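Local coordinates for protein putative Nitroreductase (Anabaena variabilis ATCC 29413, PDB 3EO7) that binds flavin mononucleotide and probably acts as an oxidoreductase of the nitroreductase family, at residues Pro39-Lys44 with Phe170-Trp175; Gln148-Trp153 with Glu216-Leu221; Ser199-Asp204 with Gln366-Ser371; Glu381-Val386 with Asn497-Ile502. All coordinates share one frame; numbering follows the deposited sequence. Where two conformers were deposited one is given.

Contact 1 of 4, residues Pro39-Lys44 with Phe170-Trp175. With ACT (acetate ion), chain J.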
# COMPACT_ATOMS: atom_id res chain seq x y z
N PRO A 39 -4.78 10.80 15.03
CA PRO A 39 -4.46 9.54 14.36
C PRO A 39 -3.51 8.63 15.14
O PRO A 39 -2.55 8.08 14.59
CB PRO A 39 -3.87 10.04 13.03
CG PRO A 39 -3.13 11.25 13.43
CD PRO A 39 -3.90 11.89 14.57
N PHE A 40 -3.77 8.48 16.43
CA PHE A 40 -2.98 7.59 17.28
C PHE A 40 -3.97 6.96 18.26
O PHE A 40 -4.95 7.60 18.63
CB PHE A 40 -1.95 8.39 18.10
CG PHE A 40 -1.12 9.37 17.30
CD1 PHE A 40 -0.06 8.93 16.50
CD2 PHE A 40 -1.41 10.72 17.35
CE1 PHE A 40 0.72 9.85 15.78
CE2 PHE A 40 -0.65 11.63 16.62
CZ PHE A 40 0.40 11.18 15.83
N LYS A 41 -3.67 5.75 18.73
CA LYS A 41 -4.49 5.10 19.75
C LYS A 41 -3.90 5.29 21.15
O LYS A 41 -2.67 5.24 21.33
CB LYS A 41 -4.68 3.61 19.50
CG LYS A 41 -5.45 3.28 18.23
CD LYS A 41 -5.83 1.82 18.09
CE LYS A 41 -6.81 1.31 19.15
NZ LYS A 41 -7.39 -0.02 18.80
N GLU A 42 -4.77 5.48 22.14
CA GLU A 42 -4.37 5.62 23.54
C GLU A 42 -4.68 4.35 24.30
O GLU A 42 -5.73 3.73 24.08
CB GLU A 42 -5.15 6.74 24.22
CG GLU A 42 -5.08 8.05 23.51
CD GLU A 42 -3.72 8.69 23.57
OE1 GLU A 42 -2.80 8.12 24.21
OE2 GLU A 42 -3.57 9.78 22.98
N TYR A 43 -3.76 3.94 25.15
CA TYR A 43 -3.98 2.78 26.03
C TYR A 43 -3.80 3.21 27.48
O TYR A 43 -2.84 3.90 27.83
CB TYR A 43 -3.06 1.64 25.67
CG TYR A 43 -3.41 1.03 24.36
CD1 TYR A 43 -2.94 1.59 23.18
CD2 TYR A 43 -4.24 -0.08 24.29
CE1 TYR A 43 -3.27 1.05 21.98
CE2 TYR A 43 -4.57 -0.62 23.07
CZ TYR A 43 -4.09 -0.03 21.92
OH TYR A 43 -4.41 -0.57 20.73
N LYS A 44 -4.77 2.88 28.30
CA LYS A 44 -4.72 3.26 29.70
C LYS A 44 -4.10 2.10 30.49
O LYS A 44 -3.60 2.30 31.58
CB LYS A 44 -6.12 3.61 30.22
N PHE A 170 -11.41 3.47 10.47
CA PHE A 170 -12.13 4.02 9.33
C PHE A 170 -12.33 5.52 9.34
O PHE A 170 -12.09 6.18 8.33
CB PHE A 170 -13.49 3.34 9.19
CG PHE A 170 -13.41 1.83 9.20
CD1 PHE A 170 -12.65 1.12 8.25
CD2 PHE A 170 -14.10 1.12 10.15
CE1 PHE A 170 -12.60 -0.26 8.28
CE2 PHE A 170 -14.03 -0.27 10.18
CZ PHE A 170 -13.27 -0.93 9.25
N TYR A 171 -12.77 6.03 10.49
CA TYR A 171 -13.10 7.44 10.57
C TYR A 171 -11.92 8.36 10.31
O TYR A 171 -12.12 9.51 9.92
CB TYR A 171 -13.76 7.77 11.89
CG TYR A 171 -14.35 9.16 11.92
CD1 TYR A 171 -15.45 9.48 11.12
CD2 TYR A 171 -13.84 10.14 12.75
CE1 TYR A 171 -16.01 10.72 11.13
CE2 TYR A 171 -14.41 11.40 12.77
CZ TYR A 171 -15.50 11.67 11.97
OH TYR A 171 -16.08 12.92 11.96
N ARG A 172 -10.70 7.89 10.57
CA ARG A 172 -9.53 8.72 10.33
C ARG A 172 -9.53 9.27 8.89
O ARG A 172 -9.17 10.44 8.66
CB ARG A 172 -8.25 7.96 10.64
CG ARG A 172 -8.02 7.70 12.12
CD ARG A 172 -6.67 7.04 12.27
NE ARG A 172 -6.45 6.66 13.64
CZ ARG A 172 -5.46 5.89 14.06
NH1 ARG A 172 -4.56 5.45 13.19
NH2 ARG A 172 -5.39 5.54 15.35
N SER A 173 -9.92 8.43 7.93
CA SER A 173 -10.00 8.83 6.52
C SER A 173 -11.40 9.31 6.16
O SER A 173 -11.55 10.30 5.45
CB SER A 173 -9.57 7.70 5.59
OG SER A 173 -8.20 7.42 5.76
N ALA A 174 -12.43 8.64 6.68
CA ALA A 174 -13.83 8.98 6.34
C ALA A 174 -14.20 10.41 6.76
O ALA A 174 -15.10 11.03 6.18
CB ALA A 174 -14.82 7.93 6.93
N TRP A 175 -13.56 10.89 7.81
CA TRP A 175 -13.75 12.26 8.29
C TRP A 175 -13.59 13.21 7.11
O TRP A 175 -14.36 14.16 6.97
CB TRP A 175 -12.77 12.57 9.43
CG TRP A 175 -12.72 14.04 9.77
CD1 TRP A 175 -13.60 14.73 10.50
CD2 TRP A 175 -11.74 14.98 9.31
NE1 TRP A 175 -13.25 16.07 10.55
CE2 TRP A 175 -12.10 16.24 9.82
CE3 TRP A 175 -10.60 14.87 8.53
CZ2 TRP A 175 -11.34 17.37 9.59
CZ3 TRP A 175 -9.84 16.00 8.29
CH2 TRP A 175 -10.21 17.23 8.82
C ACT J . -0.66 5.50 25.72
O ACT J . -0.58 5.18 24.50
OXT ACT J . -1.45 6.42 26.00
CH3 ACT J . 0.12 4.81 26.80
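Arg172 reaches from its helix to the backbone of the loop 39-44 and lays its guanidinium against the peptide between Pro39 and Phe40. The helix 170-177 directly follows strand 162-169 in the seven-stranded antiparallel sheet of the N-terminal half. The loop leads into strand 47-50, one edge strand of the same sheet.

The contact is a flat one. Pro39 C lies 3.5 Å from Arg172 CZ, over the centre of the guanidinium face. Phe40 N sits over the same face but nearer its rim, 3.5 Å from Arg172 NH2. Lys41 comes in differently. Its CG meets the edge of the group, 3.7 Å from Arg172 NH2, and the two side chains cross at about a right angle. Behind the head group, Arg172 CD packs against Pro39, 3.9 Å from Pro39 CA and 4.2 Å from Pro39 CB.

The arginine chain runs extended from CG to NE, with chi2 and chi3 both at -175°, and this carries the guanidinium out to the loop. Its charge is met by Glu110 in a salt bridge, and Tyr107 O takes a further bond from NH1. Lys41 turns its amine away, to Glu229 and Tyr112. The two like charges therefore stay well apart.

A leucine in place of Arg172 would probably leave Glu110 without this charged mate and uncover the Pro39-Phe40 peptide. The side chain of Arg172 lies about 8 Å, at the nearest, from that of Ser102, an FMN-binding residue. On the loop side, Pro39 O accepts a hydrogen bond from Arg98 NH2.

Contact 2 of 4, residues Gln148-Trp153 with Glu216-Leu221. With ACT (acetate ion), chain Q.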
# COMPACT_ATOMS: atom_id res chain seq x y z
N GLN A 148 -3.85 -18.48 14.44
CA GLN A 148 -3.77 -19.56 13.49
C GLN A 148 -5.16 -19.98 13.01
O GLN A 148 -5.38 -20.05 11.83
CB GLN A 148 -3.03 -20.75 14.10
CG GLN A 148 -1.53 -20.52 14.27
CD GLN A 148 -0.84 -21.69 14.90
OE1 GLN A 148 -1.06 -22.00 16.10
NE2 GLN A 148 0.01 -22.38 14.11
N GLU A 149 -6.10 -20.19 13.91
CA GLU A 149 -7.47 -20.60 13.51
C GLU A 149 -8.12 -19.53 12.60
O GLU A 149 -8.73 -19.84 11.55
CB GLU A 149 -8.31 -20.86 14.77
CG GLU A 149 -7.86 -22.08 15.54
CD GLU A 149 -8.42 -22.16 16.96
OE1 GLU A 149 -8.86 -21.13 17.51
OE2 GLU A 149 -8.34 -23.26 17.56
N ALA A 150 -7.92 -18.26 12.96
CA ALA A 150 -8.48 -17.14 12.22
C ALA A 150 -7.88 -17.04 10.83
O ALA A 150 -8.52 -16.54 9.91
CB ALA A 150 -8.27 -15.82 12.99
N CYS A 151 -6.65 -17.54 10.65
CA CYS A 151 -6.02 -17.54 9.32
C CYS A 151 -6.01 -18.93 8.64
O CYS A 151 -5.15 -19.21 7.80
CB CYS A 151 -4.59 -17.02 9.43
SG CYS A 151 -4.48 -15.32 10.08
N PHE A 152 -6.95 -19.79 9.01
CA PHE A 152 -7.08 -21.11 8.42
C PHE A 152 -5.78 -21.96 8.50
O PHE A 152 -5.43 -22.73 7.59
CB PHE A 152 -7.56 -20.99 6.97
CG PHE A 152 -8.85 -20.24 6.83
CD1 PHE A 152 -10.05 -20.86 7.07
CD2 PHE A 152 -8.85 -18.91 6.42
CE1 PHE A 152 -11.25 -20.19 6.92
CE2 PHE A 152 -10.05 -18.22 6.30
CZ PHE A 152 -11.26 -18.88 6.55
N TRP A 153 -5.08 -21.82 9.61
CA TRP A 153 -3.84 -22.56 9.87
C TRP A 153 -2.81 -22.37 8.76
O TRP A 153 -2.16 -23.30 8.30
CB TRP A 153 -4.17 -24.04 10.15
CG TRP A 153 -4.93 -24.19 11.39
CD1 TRP A 153 -6.28 -24.18 11.52
CD2 TRP A 153 -4.40 -24.34 12.71
NE1 TRP A 153 -6.62 -24.33 12.84
CE2 TRP A 153 -5.48 -24.44 13.59
CE3 TRP A 153 -3.09 -24.42 13.23
CZ2 TRP A 153 -5.32 -24.58 14.97
CZ3 TRP A 153 -2.93 -24.56 14.61
CH2 TRP A 153 -4.04 -24.67 15.45
N GLU A 216 -13.93 -11.40 11.62
CA GLU A 216 -14.53 -11.41 12.94
C GLU A 216 -13.54 -11.89 14.01
O GLU A 216 -13.45 -11.33 15.11
CB GLU A 216 -15.78 -12.30 12.94
CG GLU A 216 -16.53 -12.31 14.26
CD GLU A 216 -17.75 -13.22 14.26
OE1 GLU A 216 -17.98 -13.99 13.31
OE2 GLU A 216 -18.47 -13.17 15.28
N ALA A 217 -12.83 -12.97 13.69
CA ALA A 217 -11.88 -13.61 14.59
C ALA A 217 -10.66 -12.79 14.85
O ALA A 217 -10.18 -12.71 15.99
CB ALA A 217 -11.48 -15.00 14.06
N VAL A 218 -10.12 -12.18 13.79
CA VAL A 218 -8.93 -11.36 13.95
C VAL A 218 -9.28 -10.11 14.75
O VAL A 218 -8.55 -9.72 15.66
CB VAL A 218 -8.30 -11.01 12.61
CG1 VAL A 218 -7.11 -10.07 12.82
CG2 VAL A 218 -7.87 -12.30 11.84
N ASN A 219 -10.42 -9.50 14.44
CA ASN A 219 -10.82 -8.28 15.13
C ASN A 219 -11.12 -8.58 16.59
O ASN A 219 -10.79 -7.80 17.46
CB ASN A 219 -11.96 -7.57 14.39
CG ASN A 219 -11.51 -7.09 13.00
OD1 ASN A 219 -10.30 -6.86 12.79
ND2 ASN A 219 -12.43 -6.99 12.04
N ASP A 220 -11.74 -9.72 16.85
CA ASP A 220 -11.97 -10.14 18.23
C ASP A 220 -10.65 -10.35 18.99
O ASP A 220 -10.51 -9.95 20.16
CB ASP A 220 -12.78 -11.45 18.27
CG ASP A 220 -14.28 -11.26 17.93
OD1 ASP A 220 -14.76 -10.11 17.77
OD2 ASP A 220 -14.98 -12.30 17.83
N LEU A 221 -9.70 -11.01 18.32
CA LEU A 221 -8.37 -11.35 18.87
C LEU A 221 -7.62 -10.09 19.31
O LEU A 221 -7.05 -10.05 20.39
CB LEU A 221 -7.57 -12.17 17.83
CG LEU A 221 -6.08 -12.45 18.10
CD1 LEU A 221 -5.62 -13.78 17.48
CD2 LEU A 221 -5.20 -11.38 17.62
C ACT Q . -15.95 -7.93 11.56
O ACT Q . -15.10 -7.81 12.49
OXT ACT Q . -15.68 -7.26 10.43
CH3 ACT Q . -17.20 -8.70 11.98
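Ala150 and Ala217 meet methyl to methyl, where the last turn of helix 144-150 faces helix 215-222. Their CB atoms are 3.5 Å apart, closer than two methyl groups normally come. The backbones come close as well, with Ala150 CA 5.4 Å from Ala217 CA. Small side chains on both helices permit this approach.

Val218 supplies the second half of the contact. Its CB starts off to one side of helix 144-150 and then branches. CG1 lies anti to the backbone N, with chi1 at 176°. CG2 therefore falls beside that N, and it is this branch that touches the other helix. Val218 CG2 packs 3.7 Å from Ala150 CB. The single methyl of Ala150 is thus met by two side chains from successive residues, Ala217 and Val218. All three groups are apolar, and the interaction is van der Waals packing.

Just beyond Ala150 the helix ends in a Schellman motif. Phe152, with positive phi, is the C-prime residue. Trp153 N bonds Gln148 O at 2.9 Å, and Phe152 N bonds Glu149 O. The chain folds back, and the Trp153 ring lays one face over Gln148 CB. On helix 215-222, Asn219 holds an acetate ion, probably from the crystallisation liquor: its ND2 gives a nearly straight bond (170°) to the acetate O at 2.8 Å.

The two helices lie against the antiparallel sheet that includes strand 229-239. Val218 also touches Ala231 on that strand, and Cys151 touches Val234 on it. Leu221 reaches back to Ser146 and Leu147, one turn earlier on helix 144-150.

Contact 3 of 4, residues Ser199-Asp204 with Gln366-Ser371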
# COMPACT_ATOMS: atom_id res chain seq x y z
N SER A 199 11.66 -2.69 4.85
CA SER A 199 12.16 -2.57 6.22
C SER A 199 12.59 -3.95 6.75
O SER A 199 13.58 -4.09 7.45
CB SER A 199 11.06 -2.00 7.12
OG SER A 199 11.58 -1.65 8.38
N ALA A 200 11.79 -4.97 6.42
CA ALA A 200 12.07 -6.35 6.80
C ALA A 200 13.36 -6.79 6.14
O ALA A 200 14.25 -7.33 6.82
CB ALA A 200 10.91 -7.24 6.42
N ALA A 201 13.52 -6.54 4.83
CA ALA A 201 14.75 -6.93 4.15
C ALA A 201 15.98 -6.36 4.86
O ALA A 201 16.98 -7.06 5.07
CB ALA A 201 14.74 -6.49 2.66
N ILE A 202 15.87 -5.09 5.24
CA ILE A 202 16.95 -4.35 5.92
C ILE A 202 17.35 -5.03 7.22
O ILE A 202 18.53 -5.06 7.58
CB ILE A 202 16.56 -2.85 6.16
CG1 ILE A 202 16.50 -2.08 4.83
CG2 ILE A 202 17.56 -2.14 7.12
CD1 ILE A 202 15.74 -0.74 4.91
N THR A 203 16.37 -5.63 7.89
CA THR A 203 16.54 -6.27 9.19
C THR A 203 16.51 -7.82 9.17
O THR A 203 16.33 -8.47 10.19
CB THR A 203 15.52 -5.72 10.20
OG1 THR A 203 14.21 -5.89 9.69
CG2 THR A 203 15.78 -4.21 10.49
N ASP A 204 16.76 -8.40 8.00
CA ASP A 204 16.81 -9.86 7.82
C ASP A 204 15.54 -10.60 8.22
O ASP A 204 15.59 -11.68 8.80
CB ASP A 204 18.05 -10.45 8.50
CG ASP A 204 19.32 -9.94 7.91
OD1 ASP A 204 19.48 -10.00 6.68
OD2 ASP A 204 20.15 -9.49 8.70
N GLN A 366 21.43 -7.38 -3.71
CA GLN A 366 21.45 -6.30 -2.71
C GLN A 366 20.64 -6.68 -1.46
O GLN A 366 20.30 -5.82 -0.64
CB GLN A 366 20.95 -4.99 -3.31
CG GLN A 366 21.76 -4.51 -4.49
CD GLN A 366 21.33 -3.13 -4.92
OE1 GLN A 366 21.53 -2.17 -4.17
NE2 GLN A 366 20.71 -3.00 -6.12
N SER A 367 20.32 -7.96 -1.34
CA SER A 367 19.60 -8.51 -0.17
C SER A 367 18.12 -8.13 -0.10
O SER A 367 17.53 -8.11 0.98
CB SER A 367 20.32 -8.14 1.13
OG SER A 367 21.65 -8.63 1.09
N LEU A 368 17.53 -7.83 -1.25
CA LEU A 368 16.09 -7.58 -1.32
C LEU A 368 15.43 -8.87 -1.83
O LEU A 368 16.07 -9.71 -2.48
CB LEU A 368 15.76 -6.39 -2.21
CG LEU A 368 16.30 -5.06 -1.66
CD1 LEU A 368 16.06 -3.93 -2.65
CD2 LEU A 368 15.71 -4.74 -0.26
N ASP A 369 14.15 -9.02 -1.54
CA ASP A 369 13.42 -10.21 -1.95
C ASP A 369 13.20 -10.22 -3.46
O ASP A 369 12.75 -9.22 -4.05
CB ASP A 369 12.07 -10.25 -1.23
CG ASP A 369 11.40 -11.59 -1.31
OD1 ASP A 369 11.70 -12.38 -2.24
OD2 ASP A 369 10.59 -11.88 -0.39
N ASN A 370 13.48 -11.36 -4.09
CA ASN A 370 13.24 -11.48 -5.52
C ASN A 370 11.76 -11.55 -5.86
O ASN A 370 11.35 -11.31 -7.02
CB ASN A 370 13.94 -12.71 -6.11
CG ASN A 370 13.38 -14.00 -5.56
OD1 ASN A 370 13.42 -14.23 -4.36
ND2 ASN A 370 12.86 -14.83 -6.43
N SER A 371 10.93 -11.90 -4.87
CA SER A 371 9.48 -11.99 -5.10
C SER A 371 8.70 -11.69 -3.82
O SER A 371 8.18 -12.59 -3.15
CB SER A 371 9.13 -13.35 -5.68
OG SER A 371 7.77 -13.31 -6.11
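Ala201 lies in the last turn of helix 181-202, just before the Schellman motif that ends it, and meets Ser367 and Leu368 of a loop. The contact joins the two nitroreductase-like halves of the chain. One residue earlier, Ala200 packs on Tyr205 and Pro207 of the short strand that follows.

Ala201 carries the contact with one methyl group. Its CB lies 3.5 Å from Leu368 CD2 and 3.6 Å from Ser367 O, so it meets both a methyl and a backbone carbonyl. The Leu368 side chain starts off to the side. Its CG stands beside its own backbone N (chi1 -65°), and the chain comes round to bring CD2 onto Ala201. The same leucine touches Leu327 of helix 325-333.

Ile202 points away and packs on that helix too, against Leu327 and Met331. At Thr203 the chain leaves helical angles. Asp204, with positive phi, is the C-prime residue of the Schellman motif.

Across the contact, Asp369 salt-bridges Arg206 through OD2. Its other oxygen makes an Asx turn, in which Ser371 N approaches Asp369 OD1 from above the carboxylate plane at 2.8 Å.

Contact 4 of 4, residues Glu381-Val386 with Asn497-Ile502. With PGR (R-1,2-propanediol), chain R.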
# COMPACT_ATOMS: atom_id res chain seq x y z
N GLU A 381 -3.06 -3.89 -13.99
CA GLU A 381 -2.37 -3.48 -15.19
C GLU A 381 -1.79 -2.09 -14.97
O GLU A 381 -2.26 -1.31 -14.12
CB GLU A 381 -3.32 -3.51 -16.36
CG GLU A 381 -3.87 -4.90 -16.70
CD GLU A 381 -2.80 -5.90 -17.02
OE1 GLU A 381 -1.79 -5.54 -17.67
OE2 GLU A 381 -2.96 -7.09 -16.64
N THR A 382 -0.76 -1.76 -15.76
CA THR A 382 -0.06 -0.51 -15.63
C THR A 382 -0.04 0.22 -16.98
O THR A 382 0.34 -0.37 -17.99
CB THR A 382 1.38 -0.73 -15.12
OG1 THR A 382 1.34 -1.42 -13.85
CG2 THR A 382 2.14 0.64 -15.05
N PHE A 383 -0.51 1.46 -16.98
CA PHE A 383 -0.46 2.36 -18.16
C PHE A 383 0.27 3.60 -17.75
O PHE A 383 0.13 4.06 -16.60
CB PHE A 383 -1.85 2.71 -18.69
CG PHE A 383 -2.60 1.51 -19.21
CD1 PHE A 383 -3.25 0.64 -18.33
CD2 PHE A 383 -2.60 1.22 -20.57
CE1 PHE A 383 -3.92 -0.50 -18.81
CE2 PHE A 383 -3.28 0.08 -21.05
CZ PHE A 383 -3.92 -0.77 -20.15
N ILE A 384 1.08 4.14 -18.65
CA ILE A 384 1.86 5.31 -18.34
C ILE A 384 1.60 6.43 -19.32
O ILE A 384 1.77 6.26 -20.53
CB ILE A 384 3.39 5.00 -18.32
CG1 ILE A 384 3.65 3.72 -17.49
CG2 ILE A 384 4.17 6.18 -17.79
CD1 ILE A 384 5.14 3.40 -17.23
N ALA A 385 1.16 7.57 -18.80
CA ALA A 385 1.06 8.77 -19.62
C ALA A 385 2.42 9.46 -19.52
O ALA A 385 2.87 9.85 -18.43
CB ALA A 385 -0.06 9.70 -19.14
N VAL A 386 3.08 9.63 -20.66
CA VAL A 386 4.39 10.26 -20.72
C VAL A 386 4.26 11.64 -21.35
O VAL A 386 3.77 11.75 -22.48
CB VAL A 386 5.36 9.37 -21.57
CG1 VAL A 386 6.67 10.07 -21.84
CG2 VAL A 386 5.54 7.96 -20.88
N ASN A 497 -11.65 -0.06 -21.97
CA ASN A 497 -12.86 0.22 -21.19
C ASN A 497 -13.03 -0.65 -19.95
O ASN A 497 -13.52 -0.18 -18.92
CB ASN A 497 -14.10 0.04 -22.07
CG ASN A 497 -15.38 0.47 -21.37
OD1 ASN A 497 -15.48 1.59 -20.90
ND2 ASN A 497 -16.37 -0.42 -21.34
N ASP A 498 -12.63 -1.91 -20.04
CA ASP A 498 -12.82 -2.86 -18.94
C ASP A 498 -11.89 -2.61 -17.76
O ASP A 498 -12.07 -3.21 -16.72
CB ASP A 498 -12.63 -4.29 -19.40
CG ASP A 498 -13.80 -4.79 -20.23
OD1 ASP A 498 -14.88 -4.15 -20.22
OD2 ASP A 498 -13.60 -5.80 -20.90
N GLU A 499 -10.88 -1.76 -17.96
CA GLU A 499 -9.93 -1.44 -16.91
C GLU A 499 -10.38 -0.24 -16.10
O GLU A 499 -10.43 0.87 -16.62
CB GLU A 499 -8.55 -1.19 -17.49
CG GLU A 499 -7.94 -2.33 -18.26
CD GLU A 499 -7.51 -3.50 -17.41
OE1 GLU A 499 -7.13 -3.32 -16.21
OE2 GLU A 499 -7.50 -4.63 -17.96
N ALA A 500 -10.70 -0.47 -14.83
CA ALA A 500 -11.04 0.61 -13.91
C ALA A 500 -9.73 1.13 -13.32
O ALA A 500 -8.93 0.36 -12.82
CB ALA A 500 -11.92 0.11 -12.79
N VAL A 501 -9.53 2.44 -13.36
CA VAL A 501 -8.35 3.05 -12.75
C VAL A 501 -8.51 2.98 -11.23
O VAL A 501 -9.56 3.39 -10.68
CB VAL A 501 -8.16 4.51 -13.20
CG1 VAL A 501 -7.05 5.17 -12.39
CG2 VAL A 501 -7.87 4.59 -14.72
N ILE A 502 -7.49 2.42 -10.58
CA ILE A 502 -7.42 2.24 -9.12
C ILE A 502 -6.54 3.30 -8.45
O ILE A 502 -6.85 3.77 -7.37
CB ILE A 502 -6.80 0.82 -8.81
CG1 ILE A 502 -7.65 -0.28 -9.44
CG2 ILE A 502 -6.62 0.59 -7.32
CD1 ILE A 502 -9.07 -0.18 -9.02
C1 PGR R . -14.47 3.35 -17.10
C2 PGR R . -14.82 3.51 -18.59
C3 PGR R . -16.32 3.46 -18.80
O1 PGR R . -13.83 2.08 -16.87
O2 PGR R . -14.35 4.75 -19.14
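The carboxylate of Glu499 comes up against the aliphatic part of Glu381. Its OE1 lies 3.7 Å from Glu381 CG and 3.8 Å from Glu381 CB. Glu499 OE2 is a little further, 3.9 Å from the same CG. One glutamate thus offers its charged end, and the other its methylene groups.

The two chains cross at a slant, and their carboxylate planes stand 78° apart. Both are bent at chi2, Glu381 at -59° and Glu499 at -71°. In Glu381 the bend turns the carboxylate away from Glu499, and the two OE2 atoms stay 5.3 Å apart. Phe383 lies beside the pair. Its CE1 is 4.5 Å from Glu499 CG, a loose approach at an oblique angle to the ring.

The segment 381-386 is part of strand 381-390, and segment 497-502 leads into strand 500-508, in the mixed sheet of the C-terminal half. The two strands are not neighbours. Strand 433-439 runs between them, antiparallel to both, and the side chains meet across it.

Each carboxylate has its own partners. Glu499 OE2 takes a bond from Tyr303 and a salt bridge from Lys302, while OE1 is bonded to Thr438 of the middle strand. Glu381 OE1 is bonded to Tyr398. An alanine in place of Glu499 would probably leave Lys302 without this counter-charge, Tyr303 and Thr438 without this partner, and a gap beside Glu381.

At the start of the second segment, a propanediol molecule, probably from the crystallisation liquor, gives a hydrogen bond from its O1 to the backbone Asn497 O at 3.1 Å.

Overall arrangement
Contacts 1 and 2 both join parts around the N-terminal antiparallel sheet, and their nearest atoms are about 7 Å apart. Contact 4 belongs to the C-terminal half, with its centre about 32 Å from that of contact 1, on the opposite side of the chain's centre. Of the four, contact 3 alone spans both halves. Contacts 2 and 4 are buried, whereas 1 and 3 are only partly so. Their chemistry differs. Contact 2 is wholly apolar, and contact 3 adds one backbone carbonyl to a methyl pair. Contacts 1 and 4 turn on the charged Arg172 and Glu499, whose salt-bridge partners lie outside the segments. Contact 1 is the one near the flavin site.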